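Response regulator receiver modulated diguanylate cyclase with PAS/PAC sensor (Desulfovibrio desulfuricans subsp. desulfuricans str., PDB 3CG0) makes cyclic di-GMP as a diguanylate cyclase, probably under control of its phosphoacceptor receiver domain, the part described here. Local coordinates at the interface of chains A and B. Numbering follows the deposited sequence. Chains: chain A/B, Response regulator receiver modulated diguanylate cyclase with PAS/PAC sensor.

The interface of chains A and B. Residues chain A 17, 41-42, 65-66; chain B 20-21, 24.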
loop_
_atom_site.group_PDB
_atom_site.type_symbol
_atom_site.label_atom_id
_atom_site.label_comp_id
_atom_site.label_asym_id
_atom_site.label_seq_id
_atom_site.Cartn_x
_atom_site.Cartn_y
_atom_site.Cartn_z
ATOM N N ASP A 17 0.913 -14.927 0.377
ATOM C CA ASP A 17 1.651 -15.206 1.615
ATOM C C ASP A 17 0.792 -15.116 2.896
ATOM O O ASP A 17 1.083 -15.781 3.902
ATOM C CB ASP A 17 2.852 -14.270 1.718
ATOM C CG ASP A 17 3.866 -14.734 2.745
ATOM O OD1 ASP A 17 3.938 -15.958 2.998
ATOM O OD2 ASP A 17 4.577 -13.872 3.311
ATOM N N ASP A 41 3.197 -19.562 -1.092
ATOM C CA ASP A 41 3.570 -18.374 -0.316
ATOM C C ASP A 41 4.800 -17.673 -0.891
ATOM O O ASP A 41 5.323 -16.724 -0.294
ATOM C CB ASP A 41 3.804 -18.746 1.151
ATOM C CG ASP A 41 4.719 -19.942 1.303
ATOM O OD1 ASP A 41 5.922 -19.745 1.581
ATOM O OD2 ASP A 41 4.234 -21.085 1.130
ATOM N N ASN A 42 5.257 -18.152 -2.048
ATOM C CA ASN A 42 6.363 -17.544 -2.764
ATOM C C ASN A 42 6.224 -17.742 -4.267
ATOM O O ASN A 42 5.635 -18.711 -4.718
ATOM C CB ASN A 42 7.728 -18.061 -2.263
ATOM C CG ASN A 42 8.052 -19.453 -2.760
ATOM O OD1 ASN A 42 8.793 -19.621 -3.730
ATOM N ND2 ASN A 42 7.485 -20.461 -2.105
ATOM N N CYS A 65 7.124 -11.681 -0.463
ATOM C CA CYS A 65 8.457 -11.997 0.049
ATOM C C CYS A 65 9.023 -13.206 -0.698
ATOM O O CYS A 65 8.277 -14.094 -1.122
ATOM C CB CYS A 65 8.408 -12.287 1.552
ATOM S SG CYS A 65 7.802 -10.912 2.553
ATOM N N GLY A 66 10.341 -13.237 -0.846
ATOM C CA GLY A 66 11.003 -14.298 -1.590
ATOM C C GLY A 66 11.917 -13.691 -2.625
ATOM O O GLY A 66 12.126 -12.472 -2.631
ATOM N N LEU B 20 5.754 -16.493 5.063
ATOM C CA LEU B 20 7.164 -16.343 4.753
ATOM C C LEU B 20 7.697 -15.024 5.309
ATOM O O LEU B 20 8.863 -14.946 5.703
ATOM C CB LEU B 20 7.392 -16.449 3.236
ATOM C CG LEU B 20 8.798 -16.323 2.624
ATOM C CD1 LEU B 20 9.838 -17.217 3.307
ATOM C CD2 LEU B 20 8.745 -16.632 1.135
ATOM N N ALA B 21 6.842 -13.998 5.355
ATOM C CA ALA B 21 7.236 -12.690 5.896
ATOM C C ALA B 21 7.648 -12.798 7.355
ATOM O O ALA B 21 8.655 -12.230 7.753
ATOM C CB ALA B 21 6.119 -11.658 5.727
ATOM N N THR B 24 10.948 -14.744 7.323
ATOM C CA THR B 24 12.030 -13.857 6.876
ATOM C C THR B 24 12.498 -12.907 7.968
ATOM O O THR B 24 13.696 -12.729 8.150
ATOM C CB THR B 24 11.630 -13.019 5.648
ATOM O OG1 THR B 24 11.234 -13.891 4.589
ATOM C CG2 THR B 24 12.797 -12.175 5.174
#
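The carboxylate of A:Asp17 meets the first turn of helix 19-31 of chain B with both oxygens, each taking one backbone N-H. A:Asp17 OD1 accepts a hydrogen bond from the backbone amide B:Leu20 N at 2.8 Å, nearly straight, 176° at the hydrogen. A:Asp17 OD2 accepts one from the next amide, B:Ala21 N, at 3.1 Å and with more bend, 145°. Both oxygens use their syn lone pairs, so the carboxylate works as a fork over two consecutive N-H groups, and this double grip should fix its rotation. With CG anti to its own backbone N (chi1 -164°), the carboxylate points at chain B. Lying at the N-terminal end of the helix, it resembles an N-cap supplied by the other chain.

Beside this fork the side chain of B:Leu20 extends into chain A, crossing that of A:Asp17 at about a right angle. CG is anti to the backbone N, placing the branch against the loops of chain A. The methyl B:Leu20 CD2 leads, 3.4 Å from the carbonyl oxygen A:Cys65 O and 3.8 Å from the methylene carbon A:Asn42 CB. The carbonyl of A:Asp41 also lines this loop-built seat, with A:Gly66 more distant. A:Cys65 turns its sulfur toward the helix, SG lying 3.7 Å from the methyl B:Ala21 CB. One turn on, the hydroxyl B:Thr24 OG1 donates to B:Leu20 O at 2.8 Å from above the carbonyl plane, tying the side chain back to its helix.

The patch, repeated with the chains exchanged, joins loops of one chain to the start of a helix in the other. A:Asp17 belongs to the acidic loop after strand 11-15, which in receiver domains typically helps bind magnesium near the phosphoacceptor aspartate. The contact helps hold this pair together and engages a probable metal-site carboxylate; the structure alone does not show whether the pair forms in the cell.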